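Local atomic coordinates of periplasmic branched-chain amino acid-binding protein (Burkholderia mallei, PDB entry 3I09), a protein that probably binds branched-chain amino acids or related small carboxylates in the periplasm and delivers them to an ABC transporter. Residues A[105-108]-A[109-113]; A[257-260]-A[261-265]; A[182-185]-A[186-189]; A[129-132]-A[133-137]; A[304-307]-A[308-311]. All coordinates share one frame; numbering follows the deposited sequence.

Contact 1. Residues A[105-108]-A[109-113]; sequences ADTL and TNEQC
The backbone oxygen of Asp106 is gripped by two donors that come from opposite faces of its carbonyl plane. One is the amide N of Thr109, 3.1 Å from Asp106 O; the other is the side-chain amide of Asn110, whose ND2 lies 2.9 Å from Asp106 O. The second bond is nearly straight, 164° at the hydrogen, and the oxygen sits almost within the plane of the Asn110 amide. With CG anti to its own carbonyl carbon (chi1 -83°), Asn110 folds its amide back over the turn, while its OD1 faces away to accept from the backbone N of Arg370. Thr107 repeats the theme one residue on: its O takes Asn110 N from above the carbonyl plane at 3.1 Å and Gln112 N, much nearer that plane, at 2.9 Å. Around this polar core the side chains of Thr107 and Gln112 run alongside each other, Thr107 CG2 resting 3.5 Å from Gln112 OE1. On the other branch, Thr107 OG1 is 2.7 Å from a water that donates to Glu111 OE1. Arg370 gathers the acids, making salt bridges to both Asp106 and Glu111, and Asp106 also meets Asn159. Leu108 packs on helix 81-94, and Cys113 is tied to Cys371 by a disulfide. The whole is a 3-10 turn running into a type I beta turn at Asn110 to Cys113, in the connection between strands 97-100 and 117-119, directly after the ligand-pocket residues Gly102, Ala103 and Gly104 of that same connection.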
loop_
_atom_site.group_PDB
_atom_site.type_symbol
_atom_site.label_atom_id
_atom_site.label_comp_id
_atom_site.label_asym_id
_atom_site.label_seq_id
_atom_site.Cartn_x
_atom_site.Cartn_y
_atom_site.Cartn_z
ATOM N N ALA A 105 3.579 -5.783 -2.534
ATOM C CA ALA A 105 4.647 -6.517 -3.209
ATOM C C ALA A 105 4.858 -6.034 -4.643
ATOM O O ALA A 105 3.920 -6.054 -5.468
ATOM C CB ALA A 105 4.384 -8.028 -3.210
ATOM N N ASP A 106 6.101 -5.658 -4.966
ATOM C CA ASP A 106 6.422 -5.215 -6.336
ATOM C C ASP A 106 6.332 -6.334 -7.387
ATOM O O ASP A 106 6.385 -6.063 -8.585
ATOM C CB ASP A 106 7.765 -4.462 -6.404
ATOM C CG ASP A 106 8.990 -5.351 -6.244
ATOM O OD1 ASP A 106 8.899 -6.465 -5.695
ATOM O OD2 ASP A 106 10.094 -4.877 -6.629
ATOM N N THR A 107 6.173 -7.578 -6.919
ATOM C CA THR A 107 5.906 -8.728 -7.761
ATOM C C THR A 107 4.741 -8.470 -8.745
ATOM O O THR A 107 4.699 -8.972 -9.877
ATOM C CB THR A 107 5.531 -9.952 -6.848
ATOM O OG1 THR A 107 6.418 -9.993 -5.726
ATOM C CG2 THR A 107 5.646 -11.189 -7.604
ATOM N N LEU A 108 3.762 -7.707 -8.274
ATOM C CA LEU A 108 2.573 -7.398 -9.033
ATOM C C LEU A 108 2.833 -6.683 -10.362
ATOM O O LEU A 108 2.001 -6.761 -11.239
ATOM C CB LEU A 108 1.615 -6.544 -8.182
ATOM C CG LEU A 108 0.847 -7.335 -7.141
ATOM C CD1 LEU A 108 0.326 -6.327 -6.070
ATOM C CD2 LEU A 108 -0.351 -8.202 -7.772
ATOM N N THR A 109 3.975 -5.988 -10.477
ATOM C CA THR A 109 4.332 -5.283 -11.706
ATOM C C THR A 109 5.675 -5.756 -12.257
ATOM O O THR A 109 6.302 -5.097 -13.056
ATOM C CB THR A 109 4.358 -3.766 -11.466
ATOM O OG1 THR A 109 5.301 -3.470 -10.437
ATOM C CG2 THR A 109 2.925 -3.260 -11.051
ATOM N N ASN A 110 6.090 -6.939 -11.819
ATOM C CA ASN A 110 7.381 -7.486 -12.148
ATOM C C ASN A 110 7.200 -8.943 -12.551
ATOM O O ASN A 110 6.618 -9.178 -13.614
ATOM C CB ASN A 110 8.360 -7.242 -11.000
ATOM C CG ASN A 110 8.958 -5.863 -11.069
ATOM O OD1 ASN A 110 9.802 -5.579 -11.961
ATOM N ND2 ASN A 110 8.509 -4.975 -10.180
ATOM N N GLU A 111 7.611 -9.895 -11.716
ATOM C CA GLU A 111 7.510 -11.315 -12.085
ATOM C C GLU A 111 6.083 -11.750 -12.427
ATOM O O GLU A 111 5.905 -12.684 -13.210
ATOM C CB GLU A 111 8.072 -12.215 -10.983
ATOM C CG GLU A 111 9.584 -12.123 -10.785
ATOM C CD GLU A 111 10.033 -10.975 -9.902
ATOM O OE1 GLU A 111 9.171 -10.195 -9.399
ATOM O OE2 GLU A 111 11.269 -10.881 -9.684
ATOM N N GLN A 112 5.083 -11.118 -11.807
ATOM C CA GLN A 112 3.689 -11.473 -12.029
ATOM C C GLN A 112 2.882 -10.346 -12.656
ATOM O O GLN A 112 1.664 -10.254 -12.457
ATOM C CB GLN A 112 3.069 -11.986 -10.724
ATOM C CG GLN A 112 3.790 -13.271 -10.272
ATOM C CD GLN A 112 3.264 -13.896 -8.981
ATOM O OE1 GLN A 112 4.053 -14.283 -8.091
ATOM N NE2 GLN A 112 1.966 -14.044 -8.882
ATOM N N CYS A 113 3.542 -9.533 -13.495
ATOM C CA CYS A 113 2.852 -8.453 -14.168
ATOM C C CYS A 113 1.860 -9.025 -15.180
ATOM O O CYS A 113 2.029 -10.149 -15.694
ATOM C CB CYS A 113 3.843 -7.500 -14.826
ATOM S SG CYS A 113 4.640 -8.202 -16.287
HETATM O O HOH W 1 8.794 -10.881 -6.687
#

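Contact 2. Residues A[257-260]-A[261-265]; sequences RDQA and SRQWA
Asp258 and Ser261 form a capping box, the reciprocal pairing that opens many helices and here starts helix 259-272. Among the capping bonds, Asp258 OD1 accepts from the backbone N of Ser261 at 2.9 Å, met nearly end-on along its C-O bond. In return Ser261 OG, in one of its two deposited conformers, accepts from Asp258 N, also at 2.9 Å, and bonds to Trp255 O, just ahead of the helix. Both side chains turn back on themselves to do this: Asp258 CG lies between its backbone N and carbonyl carbon (chi1 56°), and Ser261 OG takes the same kind of position. Among charged groups, the other carboxylate oxygen serves Arg257, whose NE makes a salt bridge to Asp258 OD2 at 3.1 Å from well above the carboxylate plane. One acid thus both caps the helix and holds the arginine that precedes it. Arg262 instead doubles back over the first turn, and one face of its guanidinium lies over the carbonyl carbon of Asp258, with NH1 3.4 Å from that C; its NE is anchored by Asn256 OD1. Backbone bonds of the regular helix follow at once, the first from Arg262 N to Asp258 O. Farther on, Trp264 is buried, its ring stacked with Phe317 and edge-to-face with Tyr284. On the outer surface the contact is van der Waals: Gln259 and Gln263 extend alongside each other with their amide planes only 3° apart, and Gln259 CG touches Gln263 OE1 at 3.7 Å.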
loop_
_atom_site.group_PDB
_atom_site.type_symbol
_atom_site.label_atom_id
_atom_site.label_comp_id
_atom_site.label_asym_id
_atom_site.label_seq_id
_atom_site.Cartn_x
_atom_site.Cartn_y
_atom_site.Cartn_z
ATOM N N ARG A 257 -1.335 17.351 3.869
ATOM C CA ARG A 257 -0.382 17.814 2.837
ATOM C C ARG A 257 -0.750 19.154 2.263
ATOM O O ARG A 257 0.121 20.034 2.170
ATOM C CB ARG A 257 -0.283 16.806 1.670
ATOM C CG ARG A 257 0.712 17.204 0.560
ATOM C CD ARG A 257 0.809 16.154 -0.595
ATOM N NE ARG A 257 -0.476 16.070 -1.297
ATOM C CZ ARG A 257 -0.906 15.035 -2.040
ATOM N NH1 ARG A 257 -0.155 13.950 -2.246
ATOM N NH2 ARG A 257 -2.102 15.094 -2.599
ATOM N N ASP A 258 -2.011 19.324 1.886
ATOM C CA ASP A 258 -2.438 20.535 1.165
ATOM C C ASP A 258 -3.933 20.741 1.248
ATOM O O ASP A 258 -4.621 19.996 1.910
ATOM C CB ASP A 258 -1.966 20.516 -0.318
ATOM C CG ASP A 258 -2.429 19.292 -1.070
ATOM O OD1 ASP A 258 -3.541 18.764 -0.784
ATOM O OD2 ASP A 258 -1.689 18.857 -1.992
ATOM N N GLN A 259 -4.427 21.816 0.632
ATOM C CA GLN A 259 -5.837 22.146 0.736
ATOM C C GLN A 259 -6.705 20.969 0.268
ATOM O O GLN A 259 -7.667 20.593 0.947
ATOM C CB GLN A 259 -6.132 23.380 -0.100
ATOM C CG GLN A 259 -7.511 23.941 0.038
ATOM C CD GLN A 259 -7.748 25.111 -0.934
ATOM O OE1 GLN A 259 -7.395 25.028 -2.110
ATOM N NE2 GLN A 259 -8.337 26.175 -0.449
ATOM N N ALA A 260 -6.376 20.400 -0.900
ATOM C CA ALA A 260 -7.209 19.370 -1.516
ATOM C C ALA A 260 -7.238 18.071 -0.665
ATOM O O ALA A 260 -8.312 17.452 -0.508
ATOM C CB ALA A 260 -6.727 19.053 -2.999
ATOM N N SER A 261 -6.107 17.712 -0.067
ATOM C CA SER A 261 -6.053 16.511 0.804
ATOM C C SER A 261 -6.891 16.736 2.061
ATOM O O SER A 261 -7.658 15.849 2.485
ATOM C CB SER A 261 -4.613 16.125 1.163
ATOM O OG SER A 261 -3.935 17.100 1.948
ATOM N N ARG A 262 -6.752 17.916 2.651
ATOM C CA ARG A 262 -7.485 18.248 3.865
ATOM C C ARG A 262 -8.986 18.245 3.603
ATOM O O ARG A 262 -9.783 17.786 4.418
ATOM C CB ARG A 262 -7.078 19.636 4.390
ATOM C CG ARG A 262 -5.680 19.716 5.006
ATOM C CD ARG A 262 -5.259 21.227 5.304
ATOM N NE ARG A 262 -3.788 21.293 5.313
ATOM C CZ ARG A 262 -3.030 22.079 4.559
ATOM N NH1 ARG A 262 -3.561 23.008 3.750
ATOM N NH2 ARG A 262 -1.712 21.975 4.663
ATOM N N GLN A 263 -9.391 18.822 2.484
ATOM C CA GLN A 263 -10.817 18.933 2.189
ATOM C C GLN A 263 -11.447 17.547 1.993
ATOM O O GLN A 263 -12.544 17.285 2.485
ATOM C CB GLN A 263 -11.053 19.879 0.998
ATOM C CG GLN A 263 -10.817 21.337 1.459
ATOM C CD GLN A 263 -11.135 22.457 0.457
ATOM O OE1 GLN A 263 -10.805 22.394 -0.733
ATOM N NE2 GLN A 263 -11.744 23.519 0.969
ATOM N N TRP A 264 -10.741 16.651 1.305
ATOM C CA TRP A 264 -11.248 15.288 1.191
ATOM C C TRP A 264 -11.261 14.565 2.541
ATOM O O TRP A 264 -12.236 13.884 2.885
ATOM C CB TRP A 264 -10.453 14.492 0.155
ATOM C CG TRP A 264 -11.075 13.172 -0.043
ATOM C CD1 TRP A 264 -12.149 12.913 -0.831
ATOM C CD2 TRP A 264 -10.726 11.916 0.593
ATOM N NE1 TRP A 264 -12.481 11.596 -0.752
ATOM C CE2 TRP A 264 -11.643 10.960 0.125
ATOM C CE3 TRP A 264 -9.757 11.524 1.519
ATOM C CZ2 TRP A 264 -11.597 9.622 0.507
ATOM C CZ3 TRP A 264 -9.682 10.172 1.879
ATOM C CH2 TRP A 264 -10.629 9.248 1.407
ATOM N N ALA A 265 -10.219 14.771 3.343
ATOM C CA ALA A 265 -10.124 14.147 4.648
ATOM C C ALA A 265 -11.247 14.584 5.568
ATOM O O ALA A 265 -11.752 13.773 6.353
ATOM C CB ALA A 265 -8.757 14.419 5.310
#

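Contact 3. Residues A[182-185]-A[186-189]; sequences SDFS and SFLL
The Phe184 and Phe187 rings cross at a slant at the start of helix 185-193, where Asp183 forms an Asx turn, and they touch where CD1 of Phe184 comes 4.1 Å from CD2 of Phe187. One face of the Phe187 ring carries a water above its centre. That water donates to Asp183 O at 3.1 Å and pairs with Ser186 OG at 2.7 Å, bridging the incoming loop to the first helical turn. The ring also approaches the backbone at a slant, its CE2 lying 3.4 Å from Asp183 O. Phe184 meets His177 edge-to-face; between them the two phenylalanines join the start of this helix to strands 142-148 and 170-177 of the parallel sheet and to helix 205-217. Phe184 CB meets Leu188 CD1 along the buried flank, and Phe184 O accepts from Leu188 N in the first full helical bond. Asp183 holds CG anti to its backbone N (chi1 -174°), which swings the carboxylate forward over Ser185. There a single oxygen takes two donors from the same face of its plane: Ser185 N at 3.0 Å on the anti side and Ser185 OG at 2.7 Å from Asp183 OD1 on the syn side.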
loop_
_atom_site.group_PDB
_atom_site.type_symbol
_atom_site.label_atom_id
_atom_site.label_comp_id
_atom_site.label_asym_id
_atom_site.label_seq_id
_atom_site.Cartn_x
_atom_site.Cartn_y
_atom_site.Cartn_z
ATOM N N SER A 182 2.008 -13.298 17.755
ATOM C CA SER A 182 1.505 -12.922 19.067
ATOM C C SER A 182 2.640 -12.675 20.050
ATOM O O SER A 182 2.385 -12.265 21.174
ATOM C CB SER A 182 0.565 -13.983 19.614
ATOM O OG SER A 182 1.298 -15.146 19.877
ATOM N N ASP A 183 3.879 -12.917 19.634
ATOM C CA ASP A 183 5.032 -12.777 20.521
ATOM C C ASP A 183 6.283 -12.537 19.666
ATOM O O ASP A 183 6.643 -13.365 18.819
ATOM C CB ASP A 183 5.180 -14.025 21.423
ATOM C CG ASP A 183 6.293 -13.892 22.481
ATOM O OD1 ASP A 183 7.082 -12.923 22.453
ATOM O OD2 ASP A 183 6.362 -14.778 23.383
ATOM N N PHE A 184 6.919 -11.395 19.868
ATOM C CA PHE A 184 8.102 -11.017 19.097
ATOM C C PHE A 184 9.430 -11.159 19.859
ATOM O O PHE A 184 10.479 -10.810 19.306
ATOM C CB PHE A 184 7.982 -9.568 18.650
ATOM C CG PHE A 184 7.046 -9.370 17.503
ATOM C CD1 PHE A 184 7.493 -9.508 16.194
ATOM C CD2 PHE A 184 5.720 -9.060 17.722
ATOM C CE1 PHE A 184 6.630 -9.301 15.126
ATOM C CE2 PHE A 184 4.848 -8.870 16.651
ATOM C CZ PHE A 184 5.310 -8.999 15.361
ATOM N N SER A 185 9.390 -11.623 21.110
ATOM C CA SER A 185 10.542 -11.521 22.001
ATOM C C SER A 185 11.776 -12.292 21.487
ATOM O O SER A 185 12.887 -11.725 21.444
ATOM C CB SER A 185 10.190 -11.956 23.432
ATOM O OG SER A 185 9.624 -13.244 23.440
ATOM N N SER A 186 11.601 -13.543 21.084
ATOM C CA SER A 186 12.754 -14.329 20.606
ATOM C C SER A 186 13.349 -13.766 19.304
ATOM O O SER A 186 14.575 -13.695 19.144
ATOM C CB SER A 186 12.404 -15.811 20.463
ATOM O OG SER A 186 11.533 -16.019 19.364
ATOM N N PHE A 187 12.485 -13.295 18.411
ATOM C CA PHE A 187 12.916 -12.676 17.178
ATOM C C PHE A 187 13.737 -11.404 17.458
ATOM O O PHE A 187 14.799 -11.179 16.861
ATOM C CB PHE A 187 11.711 -12.328 16.290
ATOM C CG PHE A 187 10.697 -13.449 16.156
ATOM C CD1 PHE A 187 11.093 -14.759 15.961
ATOM C CD2 PHE A 187 9.351 -13.187 16.213
ATOM C CE1 PHE A 187 10.140 -15.785 15.836
ATOM C CE2 PHE A 187 8.406 -14.201 16.070
ATOM C CZ PHE A 187 8.808 -15.497 15.888
ATOM N N LEU A 188 13.262 -10.585 18.394
ATOM C CA LEU A 188 13.953 -9.339 18.702
ATOM C C LEU A 188 15.312 -9.608 19.362
ATOM O O LEU A 188 16.289 -8.947 19.053
ATOM C CB LEU A 188 13.058 -8.415 19.552
ATOM C CG LEU A 188 11.890 -7.698 18.859
ATOM C CD1 LEU A 188 10.953 -7.105 19.915
ATOM C CD2 LEU A 188 12.311 -6.625 17.886
ATOM N N LEU A 189 15.390 -10.620 20.215
ATOM C CA LEU A 189 16.672 -10.983 20.812
ATOM C C LEU A 189 17.698 -11.482 19.772
ATOM O O LEU A 189 18.882 -11.150 19.869
ATOM C CB LEU A 189 16.470 -11.962 21.947
ATOM C CG LEU A 189 15.687 -11.300 23.093
ATOM C CD1 LEU A 189 15.495 -12.298 24.232
ATOM C CD2 LEU A 189 16.327 -9.980 23.622
HETATM O O HOH W 2 9.074 -15.031 19.827
#

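Contact 4. Residues A[129-132]-A[133-137]; sequences KGTG and SAVVK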
loop_
_atom_site.group_PDB
_atom_site.type_symbol
_atom_site.label_atom_id
_atom_site.label_comp_id
_atom_site.label_asym_id
_atom_site.label_seq_id
_atom_site.Cartn_x
_atom_site.Cartn_y
_atom_site.Cartn_z
ATOM N N LYS A 129 13.477 2.208 -1.738
ATOM C CA LYS A 129 14.182 3.339 -2.289
ATOM C C LYS A 129 14.006 4.593 -1.446
ATOM O O LYS A 129 14.929 5.393 -1.354
ATOM C CB LYS A 129 13.750 3.587 -3.732
ATOM C CG LYS A 129 14.295 2.485 -4.697
ATOM C CD LYS A 129 13.698 2.598 -6.123
ATOM C CE LYS A 129 14.353 3.710 -6.988
ATOM N NZ LYS A 129 13.914 3.627 -8.468
ATOM N N GLY A 130 12.860 4.768 -0.810
ATOM C CA GLY A 130 12.687 5.910 0.056
ATOM C C GLY A 130 13.423 5.796 1.382
ATOM O O GLY A 130 14.471 6.445 1.635
ATOM N N THR A 131 12.873 4.950 2.221
ATOM C CA THR A 131 13.311 4.775 3.601
ATOM C C THR A 131 14.666 4.089 3.692
ATOM O O THR A 131 15.547 4.527 4.449
ATOM C CB THR A 131 12.260 3.982 4.368
ATOM O OG1 THR A 131 11.024 4.726 4.308
ATOM C CG2 THR A 131 12.675 3.787 5.829
ATOM N N GLY A 132 14.853 3.042 2.915
ATOM C CA GLY A 132 16.148 2.374 2.852
ATOM C C GLY A 132 17.286 3.301 2.488
ATOM O O GLY A 132 18.244 3.397 3.230
ATOM N N SER A 133 17.166 4.013 1.363
ATOM C CA SER A 133 18.208 4.947 0.933
ATOM C C SER A 133 18.486 6.005 1.953
ATOM O O SER A 133 19.649 6.329 2.188
ATOM C CB SER A 133 17.864 5.658 -0.369
ATOM O OG SER A 133 17.579 4.728 -1.385
ATOM N N ALA A 134 17.420 6.566 2.522
ATOM C CA ALA A 134 17.523 7.678 3.454
ATOM C C ALA A 134 18.275 7.262 4.734
ATOM O O ALA A 134 19.175 7.983 5.198
ATOM C CB ALA A 134 16.140 8.245 3.788
ATOM N N VAL A 135 17.938 6.103 5.269
ATOM C CA VAL A 135 18.577 5.617 6.490
ATOM C C VAL A 135 20.060 5.281 6.228
ATOM O O VAL A 135 20.923 5.670 7.025
ATOM C CB VAL A 135 17.812 4.431 7.090
ATOM C CG1 VAL A 135 18.553 3.778 8.274
ATOM C CG2 VAL A 135 16.409 4.861 7.527
ATOM N N VAL A 136 20.363 4.609 5.122
ATOM C CA VAL A 136 21.770 4.268 4.804
ATOM C C VAL A 136 22.568 5.556 4.590
ATOM O O VAL A 136 23.705 5.683 5.077
ATOM C CB VAL A 136 21.907 3.347 3.564
ATOM C CG1 VAL A 136 23.402 3.102 3.238
ATOM C CG2 VAL A 136 21.216 2.075 3.798
ATOM N N LYS A 137 21.965 6.537 3.917
ATOM C CA LYS A 137 22.649 7.797 3.651
ATOM C C LYS A 137 22.922 8.563 4.940
ATOM O O LYS A 137 23.898 9.310 4.975
ATOM C CB LYS A 137 21.885 8.690 2.650
ATOM C CG LYS A 137 22.381 8.577 1.193
ATOM C CD LYS A 137 21.452 7.842 0.258
ATOM C CE LYS A 137 21.665 8.273 -1.216
ATOM N NZ LYS A 137 21.255 7.227 -2.226
#
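Ser133 turns its hydroxyl back along the helix and donates to the backbone oxygen of Lys129, OG to O 2.7 Å. This is the close part of the contact. A wider pi-type turn spans 129-132, and Ser133 N stands 3.8 Å from Lys129 O, so the side chain supplies a short bond to a carbonyl that the backbone amide meets only at a distance. With OG anti to its carbonyl carbon (chi1 -55°), Ser133 reaches that oxygen at a modest tilt from the carbonyl plane. Beyond the turn the regular pattern resumes: Ala134 N bonds to Gly130 O at 3.1 Å and Val135 N to Thr131 O at 3.0 Å. Gly130 and Gly132 bring no side chains to the packing. Apolar contact is looser, with Thr131 CG2 and Val135 CG2 4.2 Å apart; Thr131 directs its OG1 to Thr250. Val136 leans inward on Trp143 and helix 151-166. On the more open side the chains of Lys129 and Lys137 run roughly parallel, Lys129 NZ bonding to Phe363 O and Lys137 NZ to Asn167 OD1. Where helix 124-137 widens, a serine hydroxyl thus stands in for the backbone amide that has drawn back, consistent with a local side-chain substitute for a main-chain bond.

Contact 5. Residues A[304-307]-A[308-311]; sequences KVMA and QLKK
Val305 and Leu309 lie side by side one turn apart on the short amphipathic helix 302-309, with CG1 of Val305 3.9 Å from CD1 of Leu309. Met306, present as selenomethionine, crosses the same leucine at a slant, its SE 4.0 Å from Leu309 CD1. Leu309 therefore touches two neighbours through a single methyl branch. The selenomethionine chain bends at both chi2 and chi3 (-49° and -55°), which curls its terminal methyl back toward the following turn. Positioning comes from the backbone first: Leu309 N donates to Val305 O at 2.8 Å, and Lys310 N to Met306 O at 2.9 Å. Gln308 N likewise bonds to Lys304 O at 3.1 Å. Farther out, the apolar flank of all three side chains is set against Val97 of strand 97-100, while Tyr290 and Thr289 of helix 278-297 back Val305 and Leu309; Tyr116 meets Met306. Lys304 and Ala307 occupy the exposed side. Lys310 stretches its chain away from the helix to place NZ at the backbone oxygen of Thr325, and on the way its aliphatic part passes the selenomethionine, CE of Lys310 lying 3.8 Å from CE of Met306.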
loop_
_atom_site.group_PDB
_atom_site.type_symbol
_atom_site.label_atom_id
_atom_site.label_comp_id
_atom_site.label_asym_id
_atom_site.label_seq_id
_atom_site.Cartn_x
_atom_site.Cartn_y
_atom_site.Cartn_z
ATOM N N LYS A 304 -10.686 -2.235 -23.796
ATOM C CA LYS A 304 -10.953 -0.820 -23.990
ATOM C C LYS A 304 -10.655 -0.009 -22.732
ATOM O O LYS A 304 -10.082 1.054 -22.825
ATOM C CB LYS A 304 -12.395 -0.566 -24.417
ATOM C CG LYS A 304 -12.712 -1.148 -25.803
ATOM C CD LYS A 304 -14.163 -0.936 -26.177
ATOM C CE LYS A 304 -14.408 -1.455 -27.576
ATOM N NZ LYS A 304 -15.801 -1.154 -28.011
ATOM N N VAL A 305 -11.054 -0.522 -21.562
ATOM C CA VAL A 305 -10.819 0.200 -20.291
ATOM C C VAL A 305 -9.320 0.266 -19.990
ATOM O O VAL A 305 -8.804 1.332 -19.629
ATOM C CB VAL A 305 -11.627 -0.425 -19.111
ATOM C CG1 VAL A 305 -11.215 0.230 -17.796
ATOM C CG2 VAL A 305 -13.150 -0.265 -19.387
HETATM N N MSE A 306 -8.593 -0.829 -20.207
HETATM C CA MSE A 306 -7.148 -0.829 -19.958
HETATM C C MSE A 306 -6.452 0.185 -20.867
HETATM O O MSE A 306 -5.574 0.927 -20.394
HETATM C CB MSE A 306 -6.511 -2.226 -20.126
HETATM C CG MSE A 306 -6.787 -3.234 -19.016
HETATM SE SE MSE A 306 -6.522 -2.691 -17.191
HETATM C CE MSE A 306 -4.705 -2.083 -17.287
ATOM N N ALA A 307 -6.869 0.262 -22.135
ATOM C CA ALA A 307 -6.303 1.245 -23.072
ATOM C C ALA A 307 -6.572 2.683 -22.589
ATOM O O ALA A 307 -5.660 3.527 -22.608
ATOM C CB ALA A 307 -6.827 1.033 -24.517
ATOM N N GLN A 308 -7.783 2.955 -22.100
ATOM C CA GLN A 308 -8.088 4.264 -21.500
ATOM C C GLN A 308 -7.221 4.496 -20.275
ATOM O O GLN A 308 -6.643 5.571 -20.143
ATOM C CB GLN A 308 -9.553 4.434 -21.085
ATOM C CG GLN A 308 -10.530 4.653 -22.209
ATOM C CD GLN A 308 -10.347 6.010 -22.900
ATOM O OE1 GLN A 308 -9.776 6.970 -22.340
ATOM N NE2 GLN A 308 -10.847 6.095 -24.095
ATOM N N LEU A 309 -7.134 3.514 -19.372
ATOM C CA LEU A 309 -6.338 3.696 -18.164
ATOM C C LEU A 309 -4.884 4.045 -18.475
ATOM O O LEU A 309 -4.268 4.851 -17.764
ATOM C CB LEU A 309 -6.423 2.465 -17.258
ATOM C CG LEU A 309 -7.737 2.278 -16.506
ATOM C CD1 LEU A 309 -7.812 0.847 -15.914
ATOM C CD2 LEU A 309 -7.953 3.347 -15.424
ATOM N N LYS A 310 -4.355 3.451 -19.539
ATOM C CA LYS A 310 -2.961 3.655 -19.922
ATOM C C LYS A 310 -2.706 4.847 -20.809
ATOM O O LYS A 310 -1.556 5.115 -21.116
ATOM C CB LYS A 310 -2.380 2.364 -20.517
ATOM C CG LYS A 310 -2.165 1.347 -19.374
ATOM C CD LYS A 310 -1.338 0.174 -19.659
ATOM C CE LYS A 310 -1.303 -0.775 -18.429
ATOM N NZ LYS A 310 -0.663 -2.071 -18.683
ATOM N N LYS A 311 -3.739 5.613 -21.139
ATOM C CA LYS A 311 -3.532 6.838 -21.901
ATOM C C LYS A 311 -4.051 8.113 -21.238
ATOM O O LYS A 311 -3.899 9.164 -21.830
ATOM C CB LYS A 311 -4.125 6.717 -23.307
ATOM C CG LYS A 311 -5.662 6.897 -23.401
ATOM C CD LYS A 311 -6.152 6.407 -24.777
ATOM C CE LYS A 311 -7.634 6.723 -25.021
ATOM N NZ LYS A 311 -8.028 6.407 -26.456
#

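How the contacts relate
Along the chain the order is contact 1, contact 4, contact 3, contact 2, contact 5, and none touches another. Contacts 1 and 5 both border the six-stranded mixed sheet, their centres about 19 Å apart; strand 97-100 precedes the loop of one and packs under the helix of the other. Contacts 3 and 4 flank the parallel sheet of the other lobe, centres about 25 Å apart, through helices 185-193 and 124-137. Contact 2, on helix 259-272, follows strand 248-251 of the antiparallel sheet. Contacts 3 and 5 lie farthest apart, about 47 Å between centres. The chain thus passes between lobes, as in type I periplasmic binding proteins, which bind ligand in the intervening cleft.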